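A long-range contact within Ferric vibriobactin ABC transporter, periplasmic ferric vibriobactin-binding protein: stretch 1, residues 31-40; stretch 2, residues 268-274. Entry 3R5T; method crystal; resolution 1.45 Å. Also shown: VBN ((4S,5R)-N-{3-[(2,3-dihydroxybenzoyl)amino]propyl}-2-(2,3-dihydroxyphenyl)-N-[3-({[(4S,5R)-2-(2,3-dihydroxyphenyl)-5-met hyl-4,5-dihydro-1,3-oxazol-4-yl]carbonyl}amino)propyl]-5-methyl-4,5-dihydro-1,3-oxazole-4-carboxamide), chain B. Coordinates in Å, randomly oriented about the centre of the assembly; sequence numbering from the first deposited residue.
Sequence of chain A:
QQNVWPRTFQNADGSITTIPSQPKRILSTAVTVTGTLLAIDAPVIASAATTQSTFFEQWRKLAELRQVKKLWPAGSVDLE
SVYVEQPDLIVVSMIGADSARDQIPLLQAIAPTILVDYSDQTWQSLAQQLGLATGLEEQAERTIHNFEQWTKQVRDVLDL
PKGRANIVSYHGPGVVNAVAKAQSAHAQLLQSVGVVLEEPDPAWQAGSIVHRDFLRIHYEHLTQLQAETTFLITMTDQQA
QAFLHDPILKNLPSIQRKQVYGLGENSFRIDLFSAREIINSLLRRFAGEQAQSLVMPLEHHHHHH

Stretch 1 31-40: VTVTGTLLAI
Stretch 2, residues 268-274: FRIDLFS

The contact joins segments more than 230 residues apart, and at its centre a glycine faces an aspartate, with one water linking G35 N to D271 OD1 and a second water bonded to D271 OD1 and T32 O. An ideal CB on G35 would lie 2.6 Å from D271 OD1, a clash; without one, the CA atoms of G35 and D271 approach to 5.6 Å. The oxygen of water 1 lies 2.8 Å from T32 O and 3.1 Å from D271 OD1, within hydrogen-bonding reach of both, and accepts weakly from G35 N at 3.2 Å; water 2 lies 2.9 Å from D271 OD1 and 3.2 Å from T32 O.

Stretch 1 is helical through A39, with A39 N to G35 O at 3.0 Å typical of its i to i+4 bonds, and I40 leaves helical geometry at phi/psi -97/13. Stretch 2 runs extended through R269 (-115/151), I270 (-101/119) and D271 (-136/180), then turns helical at L272 (-52/-41). D271 (chi1 p) is the N-cap: its OD2 accepts from S274 N at 2.9 Å and, weakly, from F273 N at 2.9 Å. S274 (chi1 p) closes the turn, OG donating to R269 O at 2.8 Å and accepting from D271 N at 3.0 Å.

The register advances in the same sense along both stretches, T32 opposite R269 (CA–CA 6.7 Å) and A39 opposite L272 (5.9 Å). At the first pair, R269 (m, m, t, chi4 -102°) donates from NE to OG1 of T32 (chi1 m) at 3.0 Å and 140°, at the guanidinium edge, near its plane. The same group reaches the siderophore, NH1 lying 2.8 Å from VBN OAF.

At the other end the side-chain packing is apolar. A39 CB packs 3.7 Å from CB of L272 (t, p). F273 (chi1 m, chi2 101°) presents its ring edge to the helix backbone, CE1 lying 3.5 Å from G35 O and 3.7 Å from A39 N, while CB of L38 (chi1 m, chi2 t) sits 4.0 Å from F273 CE1.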

# COMPACT_ATOMS: atom_id res chain seq x y z
N VAL A 31 -2.05 9.48 -4.53
CA VAL A 31 -2.39 8.32 -5.34
C VAL A 31 -2.45 7.03 -4.49
O VAL A 31 -3.29 6.16 -4.73
CB VAL A 31 -1.42 8.21 -6.55
CG1 VAL A 31 0.02 7.91 -6.08
CG2 VAL A 31 -1.91 7.16 -7.57
N THR A 32 -1.58 6.91 -3.48
CA THR A 32 -1.64 5.73 -2.61
C THR A 32 -2.99 5.58 -1.94
O THR A 32 -3.52 4.48 -1.84
CB THR A 32 -0.56 5.74 -1.51
OG1 THR A 32 0.73 5.78 -2.13
CG2 THR A 32 -0.64 4.49 -0.65
N VAL A 33 -3.57 6.68 -1.48
CA VAL A 33 -4.79 6.58 -0.69
C VAL A 33 -5.99 6.28 -1.57
O VAL A 33 -6.98 5.73 -1.11
CB VAL A 33 -5.02 7.88 0.06
CG1 VAL A 33 -6.37 7.87 0.77
CG2 VAL A 33 -3.89 8.07 1.06
N THR A 34 -5.89 6.64 -2.85
CA THR A 34 -7.04 6.49 -3.75
C THR A 34 -7.53 5.03 -3.88
O THR A 34 -8.73 4.76 -3.95
CB THR A 34 -6.72 7.12 -5.10
OG1 THR A 34 -6.47 8.51 -4.87
CG2 THR A 34 -7.86 6.99 -6.08
N GLY A 35 -6.59 4.09 -3.89
CA GLY A 35 -6.96 2.69 -3.94
C GLY A 35 -7.88 2.27 -2.79
O GLY A 35 -8.82 1.50 -3.00
N THR A 36 -7.63 2.79 -1.60
CA THR A 36 -8.45 2.43 -0.45
C THR A 36 -9.79 3.16 -0.46
O THR A 36 -10.82 2.59 -0.06
CB THR A 36 -7.64 2.59 0.85
OG1 THR A 36 -6.57 1.63 0.81
CG2 THR A 36 -8.52 2.30 2.08
N LEU A 37 -9.80 4.40 -0.95
CA LEU A 37 -11.07 5.09 -1.17
C LEU A 37 -11.94 4.27 -2.13
O LEU A 37 -13.14 4.06 -1.88
CB LEU A 37 -10.86 6.52 -1.69
CG LEU A 37 -10.30 7.49 -0.64
CD1 LEU A 37 -9.74 8.72 -1.32
CD2 LEU A 37 -11.34 7.90 0.37
N LEU A 38 -11.36 3.80 -3.22
CA LEU A 38 -12.11 2.94 -4.14
C LEU A 38 -12.57 1.62 -3.49
O LEU A 38 -13.68 1.13 -3.76
CB LEU A 38 -11.28 2.66 -5.40
CG LEU A 38 -11.03 3.90 -6.28
CD1 LEU A 38 -9.93 3.65 -7.30
CD2 LEU A 38 -12.31 4.35 -6.96
N ALA A 39 -11.72 1.07 -2.63
CA ALA A 39 -11.99 -0.20 -1.97
C ALA A 39 -13.28 -0.15 -1.15
O ALA A 39 -14.03 -1.12 -1.12
CB ALA A 39 -10.81 -0.57 -1.07
N ILE A 40 -13.53 0.98 -0.49
CA ILE A 40 -14.72 1.13 0.34
C ILE A 40 -15.86 1.85 -0.37
O ILE A 40 -16.84 2.25 0.27
CB ILE A 40 -14.42 1.82 1.69
CG1 ILE A 40 -13.97 3.28 1.47
CG2 ILE A 40 -13.35 1.03 2.45
CD1 ILE A 40 -13.88 4.08 2.79
N PHE A 268 3.53 -2.68 -5.58
CA PHE A 268 4.28 -1.56 -5.00
C PHE A 268 3.59 -1.01 -3.73
O PHE A 268 4.21 -0.92 -2.67
CB PHE A 268 4.57 -0.45 -6.02
CG PHE A 268 5.32 0.69 -5.43
CD1 PHE A 268 6.65 0.52 -5.02
CD2 PHE A 268 4.71 1.91 -5.23
CE1 PHE A 268 7.35 1.55 -4.43
CE2 PHE A 268 5.40 2.95 -4.63
CZ PHE A 268 6.73 2.77 -4.23
N ARG A 269 2.31 -0.65 -3.85
CA ARG A 269 1.52 -0.22 -2.69
C ARG A 269 0.41 -1.23 -2.47
O ARG A 269 -0.05 -1.87 -3.44
CB ARG A 269 0.92 1.16 -2.92
CG ARG A 269 1.90 2.33 -2.82
CD ARG A 269 2.43 2.54 -1.43
NE ARG A 269 2.92 3.90 -1.19
CZ ARG A 269 4.20 4.25 -1.16
NH1 ARG A 269 5.16 3.36 -1.36
NH2 ARG A 269 4.52 5.52 -0.91
N ILE A 270 -0.01 -1.37 -1.21
CA ILE A 270 -1.04 -2.34 -0.84
C ILE A 270 -2.40 -1.69 -0.66
O ILE A 270 -2.59 -0.80 0.18
CB ILE A 270 -0.69 -3.06 0.47
CG1 ILE A 270 0.66 -3.78 0.34
CG2 ILE A 270 -1.83 -4.01 0.84
CD1 ILE A 270 0.69 -4.79 -0.77
N ASP A 271 -3.36 -2.12 -1.47
CA ASP A 271 -4.75 -1.76 -1.26
C ASP A 271 -5.53 -3.06 -1.48
O ASP A 271 -4.94 -4.10 -1.76
CB ASP A 271 -5.15 -0.62 -2.21
CG ASP A 271 -4.79 -0.91 -3.63
OD1 ASP A 271 -4.04 -0.11 -4.24
OD2 ASP A 271 -5.27 -1.94 -4.15
N LEU A 272 -6.85 -3.01 -1.35
CA LEU A 272 -7.66 -4.21 -1.53
C LEU A 272 -7.35 -4.90 -2.86
O LEU A 272 -7.25 -6.13 -2.92
CB LEU A 272 -9.13 -3.85 -1.49
CG LEU A 272 -10.08 -4.99 -1.86
CD1 LEU A 272 -9.98 -6.18 -0.89
CD2 LEU A 272 -11.51 -4.46 -1.94
N PHE A 273 -7.17 -4.10 -3.91
CA PHE A 273 -7.00 -4.66 -5.24
C PHE A 273 -5.65 -5.31 -5.43
O PHE A 273 -5.57 -6.45 -5.92
CB PHE A 273 -7.30 -3.57 -6.26
CG PHE A 273 -8.61 -2.89 -5.99
CD1 PHE A 273 -8.66 -1.66 -5.37
CD2 PHE A 273 -9.80 -3.56 -6.26
CE1 PHE A 273 -9.90 -1.07 -5.08
CE2 PHE A 273 -11.02 -2.97 -5.98
CZ PHE A 273 -11.07 -1.73 -5.39
N SER A 274 -4.57 -4.65 -5.02
CA SER A 274 -3.27 -5.30 -5.14
C SER A 274 -3.12 -6.44 -4.13
O SER A 274 -2.44 -7.42 -4.42
CB SER A 274 -2.11 -4.31 -5.01
OG SER A 274 -2.20 -3.54 -3.83
C VBN B . 11.60 6.69 -4.68
N VBN B . 9.62 7.68 -3.46
O VBN B . 12.27 6.64 -3.70
CA VBN B . 10.30 7.48 -4.72
CB VBN B . 10.47 8.96 -5.23
CAB VBN B . 5.13 3.36 -9.29
OAC VBN B . 12.53 1.45 -3.18
OAD VBN B . 8.37 6.57 -8.80
OAF VBN B . 7.73 4.57 -1.32
OAG VBN B . 8.65 8.07 1.67
OAH VBN B . 6.58 7.24 -2.21
OAI VBN B . 9.87 4.69 -2.90
OAJ VBN B . 9.08 7.23 -0.88
OAK VBN B . 7.45 5.95 -4.44
CAL VBN B . 9.25 1.24 -0.58
CAM VBN B . 9.76 11.20 -0.01
CAN VBN B . 3.56 7.38 -4.38
CAO VBN B . 8.34 2.34 -0.53
CAP VBN B . 9.30 10.31 1.00
CAQ VBN B . 4.39 7.55 -3.22
CAR VBN B . 10.42 1.29 -1.43
CAS VBN B . 10.00 10.73 -1.31
CAT VBN B . 4.06 6.76 -5.55
CAU VBN B . 13.69 4.18 -5.65
CAV VBN B . 11.82 5.39 -8.34
CAW VBN B . 13.69 3.82 -4.16
CAX VBN B . 10.84 5.30 -9.54
CAY VBN B . 13.49 5.66 -5.97
CAZ VBN B . 11.33 6.27 -7.17
NBB VBN B . 12.39 3.72 -3.50
NBC VBN B . 9.61 4.61 -9.16
NBD VBN B . 7.04 4.81 -6.76
OBF VBN B . 5.08 5.45 -7.87
CBG VBN B . 11.91 2.45 -3.02
CBH VBN B . 8.42 5.37 -8.77
CBJ VBN B . 10.20 8.88 -2.92
CBK VBN B . 8.59 3.50 -1.32
CBL VBN B . 9.09 8.95 0.71
CBM VBN B . 5.70 7.08 -3.28
CBN VBN B . 9.70 3.56 -2.12
CBO VBN B . 9.32 8.52 -0.53
CBP VBN B . 6.18 6.49 -4.41
CBQ VBN B . 10.65 2.40 -2.17
CBR VBN B . 9.77 9.45 -1.59
CBS VBN B . 5.33 6.30 -5.58
CBU VBN B . 5.84 4.64 -8.87
CBW VBN B . 5.96 5.74 -6.83
CBX VBN B . 7.29 4.54 -8.18
NBY VBN B . 12.11 6.15 -5.94
OG1 VBN B . 10.59 9.75 -3.96
CG2 VBN B . 9.52 9.47 -6.30
O HOH W 1 -3.63 3.00 -4.19
O HOH W 2 -2.37 1.61 -2.66